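Local coordinates for protein soluble lytic transglycosylase B3 (Pseudomonas aeruginosa, PDB 5ANZ) that probably acts as a lytic transglycosylase that cleaves the peptidoglycan of the bacterial cell wall during its turnover, and carries a bound calcium ion, at residues 51-56 against 69-73; 156-161 against 176-181; 356-360 against 408-414. All coordinates share one frame; numbering follows the deposited sequence.

Interaction 1 (51-56 against 69-73)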
ATOM      1  N   TRP A  51     -13.430 -30.187   2.859  1.00 40.60           N
ATOM      2  CA  TRP A  51     -13.669 -28.756   2.874  1.00 42.70           C
ATOM      3  C   TRP A  51     -14.186 -28.300   1.506  1.00 41.50           C
ATOM      4  O   TRP A  51     -15.112 -27.496   1.425  1.00 37.25           O
ATOM      5  CB  TRP A  51     -12.408 -27.964   3.253  1.00 39.12           C
ATOM      6  CG  TRP A  51     -12.590 -26.525   2.892  1.00 38.91           C
ATOM      7  CD1 TRP A  51     -13.130 -25.542   3.672  1.00 36.46           C
ATOM      8  CD2 TRP A  51     -12.292 -25.919   1.629  1.00 35.61           C
ATOM      9  NE1 TRP A  51     -13.172 -24.355   2.969  1.00 34.82           N
ATOM     10  CE2 TRP A  51     -12.668 -24.566   1.713  1.00 34.55           C
ATOM     11  CE3 TRP A  51     -11.749 -26.394   0.433  1.00 30.81           C
ATOM     12  CZ2 TRP A  51     -12.503 -23.677   0.648  1.00 31.43           C
ATOM     13  CZ3 TRP A  51     -11.585 -25.507  -0.625  1.00 30.57           C
ATOM     14  CH2 TRP A  51     -11.966 -24.171  -0.510  1.00 30.60           C
ATOM     15  N   ARG A  52     -13.593 -28.824   0.435  1.00 36.04           N
ATOM     16  CA  ARG A  52     -13.949 -28.396  -0.919  1.00 34.89           C
ATOM     17  C   ARG A  52     -15.382 -28.782  -1.295  1.00 37.14           C
ATOM     18  O   ARG A  52     -16.119 -27.978  -1.871  1.00 42.42           O
ATOM     19  CB  ARG A  52     -12.975 -28.989  -1.939  1.00 35.59           C
ATOM     20  CG  ARG A  52     -13.275 -28.596  -3.363  1.00 37.27           C
ATOM     21  CD  ARG A  52     -12.498 -29.470  -4.310  1.00 36.19           C
ATOM     22  NE  ARG A  52     -12.936 -30.855  -4.188  1.00 40.66           N
ATOM     23  CZ  ARG A  52     -12.178 -31.912  -4.446  1.00 40.26           C
ATOM     24  NH1 ARG A  52     -10.929 -31.751  -4.853  1.00 46.13           N
ATOM     25  NH2 ARG A  52     -12.674 -33.129  -4.293  1.00 42.30           N
ATOM     26  N   ASP A  53     -15.770 -30.012  -0.992  1.00 42.09           N
ATOM     27  CA  ASP A  53     -17.107 -30.458  -1.350  1.00 52.63           C
ATOM     28  C   ASP A  53     -18.143 -29.650  -0.586  1.00 50.11           C
ATOM     29  O   ASP A  53     -19.209 -29.343  -1.116  1.00 48.36           O
ATOM     30  CB  ASP A  53     -17.277 -31.952  -1.081  1.00 58.09           C
ATOM     31  CG  ASP A  53     -16.412 -32.802  -1.989  1.00 69.82           C
ATOM     32  OD1 ASP A  53     -16.008 -32.306  -3.065  1.00 71.99           O
ATOM     33  OD2 ASP A  53     -16.134 -33.964  -1.629  1.00 76.85           O
ATOM     34  N   ALA A  54     -17.814 -29.295   0.654  1.00 48.53           N
ATOM     35  CA  ALA A  54     -18.705 -28.481   1.471  1.00 51.38           C
ATOM     36  C   ALA A  54     -18.751 -27.054   0.931  1.00 42.19           C
ATOM     37  O   ALA A  54     -19.820 -26.442   0.883  1.00 52.72           O
ATOM     38  CB  ALA A  54     -18.262 -28.492   2.933  1.00 50.83           C
ATOM     39  N   PHE A  55     -17.600 -26.530   0.515  1.00 39.18           N
ATOM     40  CA  PHE A  55     -17.570 -25.192  -0.065  1.00 37.29           C
ATOM     41  C   PHE A  55     -18.296 -25.162  -1.411  1.00 42.88           C
ATOM     42  O   PHE A  55     -18.882 -24.151  -1.781  1.00 37.62           O
ATOM     43  CB  PHE A  55     -16.137 -24.682  -0.243  1.00 35.38           C
ATOM     44  CG  PHE A  55     -16.062 -23.354  -0.946  1.00 33.19           C
ATOM     45  CD1 PHE A  55     -16.549 -22.201  -0.338  1.00 33.21           C
ATOM     46  CD2 PHE A  55     -15.537 -23.261  -2.220  1.00 31.52           C
ATOM     47  CE1 PHE A  55     -16.492 -20.975  -0.993  1.00 32.28           C
ATOM     48  CE2 PHE A  55     -15.479 -22.041  -2.878  1.00 38.97           C
ATOM     49  CZ  PHE A  55     -15.966 -20.895  -2.258  1.00 31.54           C
ATOM     50  N   ARG A  56     -18.265 -26.275  -2.139  1.00 40.85           N
ATOM     51  CA  ARG A  56     -18.913 -26.330  -3.444  1.00 38.88           C
ATOM     52  C   ARG A  56     -20.410 -26.061  -3.283  1.00 41.52           C
ATOM     53  O   ARG A  56     -21.035 -25.436  -4.143  1.00 44.72           O
ATOM     54  CB  ARG A  56     -18.667 -27.688  -4.117  1.00 39.87           C
ATOM     55  CG  ARG A  56     -19.176 -27.817  -5.559  1.00 40.86           C
ATOM     56  CD  ARG A  56     -18.817 -29.203  -6.118  1.00 47.45           C
ATOM     57  NE  ARG A  56     -18.946 -29.320  -7.571  1.00 45.49           N
ATOM     58  CZ  ARG A  56     -20.006 -29.841  -8.185  1.00 55.40           C
ATOM     59  NH1 ARG A  56     -21.032 -30.277  -7.474  1.00 54.15           N
ATOM     60  NH2 ARG A  56     -20.045 -29.923  -9.510  1.00 59.75           N
ATOM     61  N   PHE A  69     -16.988 -24.296 -11.337  1.00 35.97           N
ATOM     62  CA  PHE A  69     -16.367 -24.735 -10.098  1.00 34.40           C
ATOM     63  C   PHE A  69     -15.384 -25.882 -10.349  1.00 34.38           C
ATOM     64  O   PHE A  69     -14.236 -25.835  -9.904  1.00 33.92           O
ATOM     65  CB  PHE A  69     -17.437 -25.166  -9.086  1.00 36.30           C
ATOM     66  CG  PHE A  69     -16.888 -25.465  -7.724  1.00 38.67           C
ATOM     67  CD1 PHE A  69     -16.307 -26.694  -7.448  1.00 35.02           C
ATOM     68  CD2 PHE A  69     -16.926 -24.507  -6.722  1.00 34.78           C
ATOM     69  CE1 PHE A  69     -15.782 -26.963  -6.199  1.00 34.26           C
ATOM     70  CE2 PHE A  69     -16.408 -24.773  -5.468  1.00 38.49           C
ATOM     71  CZ  PHE A  69     -15.835 -26.006  -5.205  1.00 40.39           C
ATOM     72  N   ASP A  70     -15.838 -26.910 -11.066  1.00 36.89           N
ATOM     73  CA  ASP A  70     -15.003 -28.082 -11.295  1.00 41.94           C
ATOM     74  C   ASP A  70     -13.792 -27.744 -12.164  1.00 41.16           C
ATOM     75  O   ASP A  70     -12.693 -28.243 -11.932  1.00 40.12           O
ATOM     76  CB  ASP A  70     -15.828 -29.205 -11.927  1.00 44.27           C
ATOM     77  CG  ASP A  70     -16.971 -29.662 -11.025  1.00 52.13           C
ATOM     78  OD1 ASP A  70     -16.908 -29.415  -9.798  1.00 50.46           O
ATOM     79  OD2 ASP A  70     -17.933 -30.267 -11.542  1.00 58.85           O
ATOM     80  N   ARG A  71     -14.001 -26.886 -13.157  1.00 40.32           N
ATOM     81  CA  ARG A  71     -12.915 -26.391 -14.001  1.00 39.65           C
ATOM     82  C   ARG A  71     -11.871 -25.656 -13.153  1.00 39.57           C
ATOM     83  O   ARG A  71     -10.661 -25.845 -13.300  1.00 43.43           O
ATOM     84  CB  ARG A  71     -13.485 -25.462 -15.073  1.00 47.17           C
ATOM     85  CG  ARG A  71     -12.519 -25.011 -16.143  1.00 70.06           C
ATOM     86  CD  ARG A  71     -13.142 -23.859 -16.922  1.00 84.35           C
ATOM     87  NE  ARG A  71     -12.356 -23.449 -18.083  1.00 90.48           N
ATOM     88  CZ  ARG A  71     -11.812 -22.243 -18.235  1.00 84.89           C
ATOM     89  NH1 ARG A  71     -11.965 -21.311 -17.298  1.00 64.75           N
ATOM     90  NH2 ARG A  71     -11.122 -21.963 -19.335  1.00 87.21           N
ATOM     91  N   ALA A  72     -12.368 -24.825 -12.250  1.00 31.30           N
ATOM     92  CA  ALA A  72     -11.523 -24.007 -11.390  1.00 34.01           C
ATOM     93  C   ALA A  72     -10.730 -24.834 -10.376  1.00 33.89           C
ATOM     94  O   ALA A  72      -9.611 -24.471 -10.006  1.00 34.21           O
ATOM     95  CB  ALA A  72     -12.375 -22.977 -10.667  1.00 30.26           C
ATOM     96  N   PHE A  73     -11.311 -25.940  -9.917  1.00 32.33           N
ATOM     97  CA  PHE A  73     -10.679 -26.740  -8.873  1.00 32.82           C
ATOM     98  C   PHE A  73      -9.960 -27.979  -9.392  1.00 36.16           C
ATOM     99  O   PHE A  73      -9.393 -28.730  -8.608  1.00 33.13           O
ATOM    100  CB  PHE A  73     -11.716 -27.142  -7.821  1.00 31.00           C
ATOM    101  CG  PHE A  73     -11.917 -26.095  -6.768  1.00 30.71           C
ATOM    102  CD1 PHE A  73     -12.837 -25.075  -6.953  1.00 28.44           C
ATOM    103  CD2 PHE A  73     -11.144 -26.093  -5.619  1.00 31.71           C
ATOM    104  CE1 PHE A  73     -13.002 -24.087  -5.987  1.00 28.52           C
ATOM    105  CE2 PHE A  73     -11.315 -25.103  -4.649  1.00 32.59           C
ATOM    106  CZ  PHE A  73     -12.247 -24.107  -4.839  1.00 29.42           C
TER
HETATM  107  O   HOH W   1      -9.562 -29.654  -5.741  1.00 35.45           O
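R56 lays its aliphatic stem over one face of the F69 ring: its CG stands 3.6 Å from the F69 ring centroid and 15° off the ring normal, a CH-pi contact. The chain runs extended from CG to NE, with CG anti to the backbone N, and this carries the guanidinium past the ring to D70. There the grip is side-on and bidentate. R56 NE gives a hydrogen bond to D70 OD1 at 3.0 Å, entering on its syn lone pair, and R56 NH2 bonds D70 OD2, also at 3.0 Å. Guanidinium and carboxylate planes lie only 7° apart, although both bonds are bent at the hydrogen. The two helices that carry these residues, 48-61 and 66-73, run roughly antiparallel, at 150° for the short segments, as a helical hairpin of the SLT family region; the segment axes stay 12.1 Å apart, a gap bridged by aromatic rings. F69 points across it and is held on both faces, by R56 on one and by CD1 of F73, one turn on in the same helix, on the other, while F55 CD2 comes in at its edge, 3.7 Å from F69 CE2. F73 CE2 in turn meets the edge of the W51 ring at CZ3, 4.1 Å away. R52 passes its CD 3.9 Å from F73 CD2; beyond it the chain bends at chi3, and NH1 bonds a water that donates to F73 O, joining the two helices by a second polar route. L177 of helix 170-186 packs on W51 and F55, and A161 of helix 156-166 packs on W51 and F73.

Interaction 2 (156-161 against 176-181)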
ATOM      1  N   VAL A 156      -4.824 -18.188  -8.424  1.00 19.04           N
ATOM      2  CA  VAL A 156      -5.627 -17.470  -7.428  1.00 18.49           C
ATOM      3  C   VAL A 156      -6.607 -18.403  -6.737  1.00 19.08           C
ATOM      4  O   VAL A 156      -6.819 -18.288  -5.520  1.00 19.97           O
ATOM      5  CB  VAL A 156      -6.383 -16.307  -8.092  1.00 18.20           C
ATOM      6  CG1 VAL A 156      -7.446 -15.720  -7.157  1.00 21.64           C
ATOM      7  CG2 VAL A 156      -5.370 -15.233  -8.513  1.00 18.99           C
ATOM      8  N   ILE A 157      -7.188 -19.341  -7.493  1.00 19.78           N
ATOM      9  CA  ILE A 157      -8.150 -20.267  -6.870  1.00 21.11           C
ATOM     10  C   ILE A 157      -7.439 -21.162  -5.858  1.00 23.40           C
ATOM     11  O   ILE A 157      -7.922 -21.380  -4.743  1.00 25.26           O
ATOM     12  CB  ILE A 157      -8.878 -21.129  -7.904  1.00 21.41           C
ATOM     13  CG1 ILE A 157      -9.627 -20.237  -8.896  1.00 24.26           C
ATOM     14  CG2 ILE A 157      -9.815 -22.125  -7.195  1.00 25.08           C
ATOM     15  CD1 ILE A 157     -10.710 -19.353  -8.288  1.00 24.41           C
ATOM     16  N   ARG A 158      -6.268 -21.658  -6.229  1.00 20.75           N
ATOM     17  CA  ARG A 158      -5.513 -22.513  -5.323  1.00 23.66           C
ATOM     18  C   ARG A 158      -5.104 -21.755  -4.064  1.00 24.69           C
ATOM     19  O   ARG A 158      -5.239 -22.256  -2.947  1.00 23.72           O
ATOM     20  CB  ARG A 158      -4.268 -23.071  -6.004  1.00 23.24           C
ATOM     21  CG  ARG A 158      -3.569 -24.099  -5.126  1.00 25.37           C
ATOM     22  CD  ARG A 158      -2.317 -24.664  -5.789  1.00 28.65           C
ATOM     23  NE  ARG A 158      -1.724 -25.709  -4.958  1.00 27.00           N
ATOM     24  CZ  ARG A 158      -0.597 -26.346  -5.251  1.00 29.26           C
ATOM     25  NH1 ARG A 158       0.068 -26.045  -6.365  1.00 24.31           N
ATOM     26  NH2 ARG A 158      -0.126 -27.279  -4.427  1.00 26.27           N
ATOM     27  N   SER A 159      -4.615 -20.537  -4.241  1.00 20.16           N
ATOM     28  CA  SER A 159      -4.131 -19.772  -3.097  1.00 22.30           C
ATOM     29  C   SER A 159      -5.267 -19.424  -2.139  1.00 21.20           C
ATOM     30  O   SER A 159      -5.141 -19.621  -0.922  1.00 22.84           O
ATOM     31  CB  SER A 159      -3.424 -18.499  -3.562  1.00 24.36           C
ATOM     32  OG  SER A 159      -2.299 -18.833  -4.360  1.00 21.04           O
ATOM     33  N   LEU A 160      -6.383 -18.933  -2.672  1.00 22.97           N
ATOM     34  CA  LEU A 160      -7.503 -18.567  -1.803  1.00 24.53           C
ATOM     35  C   LEU A 160      -8.188 -19.783  -1.172  1.00 27.93           C
ATOM     36  O   LEU A 160      -8.659 -19.701  -0.032  1.00 26.56           O
ATOM     37  CB  LEU A 160      -8.525 -17.723  -2.560  1.00 22.92           C
ATOM     38  CG  LEU A 160      -8.018 -16.316  -2.926  1.00 26.79           C
ATOM     39  CD1 LEU A 160      -9.021 -15.599  -3.823  1.00 22.07           C
ATOM     40  CD2 LEU A 160      -7.720 -15.499  -1.676  1.00 24.06           C
ATOM     41  N   ALA A 161      -8.250 -20.906  -1.890  1.00 26.29           N
ATOM     42  CA  ALA A 161      -8.788 -22.134  -1.302  1.00 25.62           C
ATOM     43  C   ALA A 161      -7.910 -22.617  -0.161  1.00 30.55           C
ATOM     44  O   ALA A 161      -8.409 -23.092   0.869  1.00 29.51           O
ATOM     45  CB  ALA A 161      -8.919 -23.229  -2.376  1.00 22.72           C
ATOM     46  N   GLN A 176     -13.265 -13.749  -0.926  1.00 26.42           N
ATOM     47  CA  GLN A 176     -12.528 -13.485  -2.144  1.00 24.54           C
ATOM     48  C   GLN A 176     -12.632 -14.658  -3.100  1.00 22.09           C
ATOM     49  O   GLN A 176     -12.646 -14.472  -4.318  1.00 24.65           O
ATOM     50  CB  GLN A 176     -11.066 -13.185  -1.825  1.00 23.92           C
ATOM     51  CG  GLN A 176     -10.911 -11.951  -0.973  1.00 25.06           C
ATOM     52  CD  GLN A 176     -11.517 -10.717  -1.618  1.00 28.03           C
ATOM     53  OE1 GLN A 176     -11.449 -10.541  -2.831  1.00 23.64           O
ATOM     54  NE2 GLN A 176     -12.108  -9.843  -0.796  1.00 30.33           N
ATOM     55  N   LEU A 177     -12.706 -15.871  -2.553  1.00 24.60           N
ATOM     56  CA  LEU A 177     -12.751 -17.068  -3.385  1.00 24.88           C
ATOM     57  C   LEU A 177     -14.072 -17.127  -4.157  1.00 25.65           C
ATOM     58  O   LEU A 177     -14.095 -17.436  -5.342  1.00 25.43           O
ATOM     59  CB  LEU A 177     -12.571 -18.329  -2.532  1.00 25.78           C
ATOM     60  CG  LEU A 177     -12.591 -19.670  -3.272  1.00 29.49           C
ATOM     61  CD1 LEU A 177     -11.564 -19.704  -4.404  1.00 28.65           C
ATOM     62  CD2 LEU A 177     -12.329 -20.785  -2.288  1.00 33.87           C
ATOM     63  N   LEU A 178     -15.174 -16.805  -3.487  1.00 28.13           N
ATOM     64  CA  LEU A 178     -16.450 -16.734  -4.188  1.00 27.94           C
ATOM     65  C   LEU A 178     -16.404 -15.657  -5.277  1.00 31.62           C
ATOM     66  O   LEU A 178     -16.911 -15.851  -6.386  1.00 29.04           O
ATOM     67  CB  LEU A 178     -17.589 -16.461  -3.206  1.00 34.11           C
ATOM     68  CG  LEU A 178     -18.977 -16.775  -3.748  1.00 46.18           C
ATOM     69  CD1 LEU A 178     -19.112 -18.271  -4.010  1.00 38.65           C
ATOM     70  CD2 LEU A 178     -20.047 -16.291  -2.788  1.00 50.63           C
ATOM     71  N   ALA A 179     -15.761 -14.536  -4.968  1.00 25.43           N
ATOM     72  CA  ALA A 179     -15.682 -13.434  -5.910  1.00 24.55           C
ATOM     73  C   ALA A 179     -14.846 -13.833  -7.124  1.00 24.75           C
ATOM     74  O   ALA A 179     -15.186 -13.494  -8.257  1.00 25.35           O
ATOM     75  CB  ALA A 179     -15.103 -12.197  -5.232  1.00 23.13           C
ATOM     76  N   ALA A 180     -13.754 -14.550  -6.882  1.00 23.53           N
ATOM     77  CA  ALA A 180     -12.916 -15.056  -7.972  1.00 23.49           C
ATOM     78  C   ALA A 180     -13.678 -16.009  -8.892  1.00 23.93           C
ATOM     79  O   ALA A 180     -13.528 -15.946 -10.109  1.00 21.53           O
ATOM     80  CB  ALA A 180     -11.674 -15.754  -7.420  1.00 21.08           C
ATOM     81  N   LEU A 181     -14.486 -16.895  -8.317  1.00 22.89           N
ATOM     82  CA  LEU A 181     -15.245 -17.836  -9.138  1.00 22.58           C
ATOM     83  C   LEU A 181     -16.227 -17.095 -10.044  1.00 24.87           C
ATOM     84  O   LEU A 181     -16.489 -17.537 -11.160  1.00 27.95           O
ATOM     85  CB  LEU A 181     -15.987 -18.860  -8.262  1.00 25.31           C
ATOM     86  CG  LEU A 181     -15.084 -19.891  -7.562  1.00 27.50           C
ATOM     87  CD1 LEU A 181     -15.845 -20.632  -6.462  1.00 30.54           C
ATOM     88  CD2 LEU A 181     -14.554 -20.890  -8.586  1.00 29.97           C
TER
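Segments 156-161 and 176-181 are helical and nearly antiparallel, their N-to-C directions 160° apart and their axes 9.5 Å apart at closest approach. The nearest CA pair is L160 and L177, at 5.7 Å. L177, with CG anti to the backbone N (chi1 -180°), divides its two methyls: CD1 lies 4.0 Å from I157 CD1, whereas CD2 reaches the backbone of A161, 3.9 Å from its CA. I157 crosses L177 at about a right angle, and its CD1 also touches A180 CB at 3.8 Å and, a little farther off, L181 CD2. L160 places CD1 against Q176 CB, 3.7 Å away, so the glutamine contributes its aliphatic base to the contact. The amide end turns away, bent at chi2. This helix pair belongs to the buried part of the lysozyme-like SLT region; W51 and F55 of helix 48-61 and F73 of helix 66-73 pack on one part of it, and P209 on L160 and Q176. The Q176 side chain is also about 4 Å from that of I208, part of an N-acetyl-D-glucosamine site seen in another structure of this protein and without sugar in this model. Methyls and methylenes supply the side-chain contacts and every touching residue is buried, so adhesion rests on dispersion and the exclusion of water, while the carbonyl oxygen of the one polar side chain, Q176 OE1, is satisfied by T210 N of helix 209-215.

Interaction 3 (356-360 against 408-414)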
ATOM      1  N   GLU A 356      21.713   6.252  11.797  1.00 43.87           N
ATOM      2  CA  GLU A 356      21.427   5.285  12.853  1.00 45.24           C
ATOM      3  C   GLU A 356      20.051   4.650  12.740  1.00 58.37           C
ATOM      4  O   GLU A 356      19.530   4.110  13.715  1.00 67.75           O
ATOM      5  CB  GLU A 356      21.537   5.956  14.217  1.00 42.71           C
ATOM      6  CG  GLU A 356      22.892   6.528  14.532  1.00 46.67           C
ATOM      7  CD  GLU A 356      22.874   7.325  15.820  1.00 42.94           C
ATOM      8  OE1 GLU A 356      22.274   8.423  15.823  1.00 38.34           O
ATOM      9  OE2 GLU A 356      23.443   6.850  16.823  1.00 43.16           O
ATOM     10  N   ASP A 357      19.454   4.719  11.561  1.00 68.11           N
ATOM     11  CA  ASP A 357      18.120   4.171  11.393  1.00 75.97           C
ATOM     12  C   ASP A 357      18.170   2.649  11.264  1.00 65.12           C
ATOM     13  O   ASP A 357      18.140   2.098  10.166  1.00 56.69           O
ATOM     14  CB  ASP A 357      17.424   4.792  10.181  1.00 85.25           C
ATOM     15  CG  ASP A 357      15.912   4.688  10.265  1.00 88.34           C
ATOM     16  OD1 ASP A 357      15.375   4.689  11.395  1.00 79.41           O
ATOM     17  OD2 ASP A 357      15.262   4.603   9.203  1.00 93.03           O
ATOM     18  N   VAL A 358      18.272   1.980  12.407  1.00 67.56           N
ATOM     19  CA  VAL A 358      18.080   0.541  12.472  1.00 61.28           C
ATOM     20  C   VAL A 358      16.737   0.296  13.132  1.00 54.49           C
ATOM     21  O   VAL A 358      16.594   0.484  14.341  1.00 57.79           O
ATOM     22  CB  VAL A 358      19.193  -0.170  13.256  1.00 59.48           C
ATOM     23  CG1 VAL A 358      18.833  -1.636  13.473  1.00 57.48           C
ATOM     24  CG2 VAL A 358      20.522  -0.042  12.523  1.00 64.46           C
ATOM     25  N   PRO A 359      15.742  -0.118  12.337  1.00 47.25           N
ATOM     26  CA  PRO A 359      14.372  -0.235  12.835  1.00 45.56           C
ATOM     27  C   PRO A 359      14.260  -1.293  13.921  1.00 48.85           C
ATOM     28  O   PRO A 359      15.038  -2.246  13.931  1.00 51.34           O
ATOM     29  CB  PRO A 359      13.589  -0.649  11.593  1.00 54.45           C
ATOM     30  CG  PRO A 359      14.581  -1.425  10.800  1.00 54.26           C
ATOM     31  CD  PRO A 359      15.886  -0.708  10.996  1.00 50.79           C
ATOM     32  N   LEU A 360      13.312  -1.115  14.833  1.00 45.37           N
ATOM     33  CA  LEU A 360      13.054  -2.121  15.850  1.00 44.25           C
ATOM     34  C   LEU A 360      12.624  -3.441  15.218  1.00 43.14           C
ATOM     35  O   LEU A 360      11.834  -3.456  14.275  1.00 44.01           O
ATOM     36  CB  LEU A 360      11.977  -1.637  16.820  1.00 36.80           C
ATOM     37  CG  LEU A 360      12.356  -0.439  17.684  1.00 44.63           C
ATOM     38  CD1 LEU A 360      11.230  -0.110  18.650  1.00 44.45           C
ATOM     39  CD2 LEU A 360      13.643  -0.732  18.442  1.00 49.98           C
ATOM     40  N   TYR A 408       8.314   8.453  16.813  1.00 32.59           N
ATOM     41  CA  TYR A 408       9.094   7.472  16.066  1.00 31.68           C
ATOM     42  C   TYR A 408      10.056   6.741  17.001  1.00 33.14           C
ATOM     43  O   TYR A 408      11.021   7.330  17.488  1.00 32.02           O
ATOM     44  CB  TYR A 408       9.856   8.160  14.930  1.00 32.54           C
ATOM     45  CG  TYR A 408      10.622   7.212  14.043  1.00 35.05           C
ATOM     46  CD1 TYR A 408       9.970   6.464  13.070  1.00 40.16           C
ATOM     47  CD2 TYR A 408      11.999   7.072  14.171  1.00 34.31           C
ATOM     48  CE1 TYR A 408      10.667   5.595  12.255  1.00 40.19           C
ATOM     49  CE2 TYR A 408      12.704   6.205  13.361  1.00 36.11           C
ATOM     50  CZ  TYR A 408      12.033   5.471  12.404  1.00 38.52           C
ATOM     51  OH  TYR A 408      12.723   4.605  11.593  1.00 43.91           O
ATOM     52  N   PRO A 409       9.788   5.455  17.271  1.00 33.54           N
ATOM     53  CA  PRO A 409      10.599   4.711  18.234  1.00 38.57           C
ATOM     54  C   PRO A 409      11.887   4.176  17.619  1.00 39.66           C
ATOM     55  O   PRO A 409      11.892   3.770  16.458  1.00 41.71           O
ATOM     56  CB  PRO A 409       9.676   3.560  18.632  1.00 37.16           C
ATOM     57  CG  PRO A 409       8.969   3.244  17.342  1.00 32.09           C
ATOM     58  CD  PRO A 409       8.727   4.609  16.689  1.00 31.97           C
ATOM     59  N   THR A 410      12.957   4.170  18.408  1.00 38.14           N
ATOM     60  CA  THR A 410      14.268   3.714  17.960  1.00 35.52           C
ATOM     61  C   THR A 410      14.867   2.778  19.001  1.00 37.58           C
ATOM     62  O   THR A 410      14.426   2.772  20.148  1.00 35.88           O
ATOM     63  CB  THR A 410      15.231   4.896  17.755  1.00 43.73           C
ATOM     64  OG1 THR A 410      15.334   5.629  18.981  1.00 42.01           O
ATOM     65  CG2 THR A 410      14.729   5.822  16.661  1.00 45.04           C
ATOM     66  N   PRO A 411      15.887   1.999  18.617  1.00 40.84           N
ATOM     67  CA  PRO A 411      16.609   1.193  19.606  1.00 42.12           C
ATOM     68  C   PRO A 411      17.034   1.996  20.842  1.00 45.75           C
ATOM     69  O   PRO A 411      16.994   1.469  21.955  1.00 42.88           O
ATOM     70  CB  PRO A 411      17.829   0.709  18.822  1.00 44.82           C
ATOM     71  CG  PRO A 411      17.318   0.581  17.419  1.00 47.08           C
ATOM     72  CD  PRO A 411      16.328   1.711  17.239  1.00 44.21           C
ATOM     73  N   ALA A 412      17.419   3.256  20.646  1.00 44.12           N
ATOM     74  CA  ALA A 412      17.892   4.090  21.745  1.00 43.60           C
ATOM     75  C   ALA A 412      16.772   4.362  22.751  1.00 37.48           C
ATOM     76  O   ALA A 412      17.018   4.442  23.956  1.00 39.42           O
ATOM     77  CB  ALA A 412      18.459   5.393  21.217  1.00 51.21           C
ATOM     78  N   LEU A 413      15.542   4.497  22.258  1.00 37.05           N
ATOM     79  CA  LEU A 413      14.390   4.657  23.147  1.00 35.68           C
ATOM     80  C   LEU A 413      14.178   3.396  23.975  1.00 36.43           C
ATOM     81  O   LEU A 413      13.953   3.456  25.183  1.00 38.47           O
ATOM     82  CB  LEU A 413      13.126   4.967  22.355  1.00 34.67           C
ATOM     83  CG  LEU A 413      11.828   5.068  23.159  1.00 36.79           C
ATOM     84  CD1 LEU A 413      11.932   6.149  24.226  1.00 34.91           C
ATOM     85  CD2 LEU A 413      10.658   5.346  22.216  1.00 35.96           C
ATOM     86  N   LEU A 414      14.245   2.249  23.310  1.00 35.69           N
ATOM     87  CA  LEU A 414      14.153   0.981  24.003  1.00 37.10           C
ATOM     88  C   LEU A 414      15.284   0.827  25.038  1.00 41.41           C
ATOM     89  O   LEU A 414      15.054   0.337  26.146  1.00 41.73           O
ATOM     90  CB  LEU A 414      14.182  -0.174  23.000  1.00 38.10           C
ATOM     91  CG  LEU A 414      13.727  -1.525  23.543  1.00 47.80           C
ATOM     92  CD1 LEU A 414      12.325  -1.409  24.132  1.00 52.53           C
ATOM     93  CD2 LEU A 414      13.762  -2.566  22.439  1.00 49.91           C
TER
HETATM   94  O   HOH W   2      12.231   2.122  14.547  1.00 49.88           O
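L360 reaches from the loop 356-360 to the start of helix 411-417, within the putative peptidoglycan-binding region, where T410 occupies the N-cap and accepts a weak capping bond from L413 N. From its CB the chain goes to CG, placed anti to the carbonyl carbon (chi1 -66°), and there the two methyls part. CD1 meets P409 CB at 4.0 Å. CD2 comes in over the first turn of the helix, 3.5 Å from P411 N and 3.8 Å from P411 CD, with L414 CD2 farther along at 4.4 Å. R365 of helix 362-374 touches L360 as well, which places the leucine between the P409-P411 segment and that second helix; L368 of the same helix packs on P409, and Q364 and E367 touch L414. At the other end of the loop, an inverse gamma turn pivots on D357, closed by the bond from V358 N to E356 O. The D357 carboxylate and the Y408 ring cross with planes 42° apart, and P95 and A307 touch the aspartate from other loops. D357 is poorly ordered, which calls for some caution about this pair. As modelled, Y408 OH donates to D357 OD1 over 2.7 Å, entering on the syn lone pair, with that oxygen approaching the tyrosine ring edge-on.

Interactions 1 and 2 join neighbouring helix pairs into one packed body: their centres are 10 Å apart, and A72 CB touches L181 CD2 at 3.7 Å. Interaction 2 is fully buried and aliphatic, with closer axes; interaction 1 is partly buried, spans its wider gap with aromatic rings, and carries a salt bridge and a water link on its more exposed side. Interaction 3 stands apart, about 34 Å from interaction 1 and 28 Å from interaction 2 between nearest atoms, and on the opposite side of the chain's centre from interaction 2. It joins a loop to a helix start rather than two helices, mixing leucine-proline packing with a tyrosine-aspartate bond.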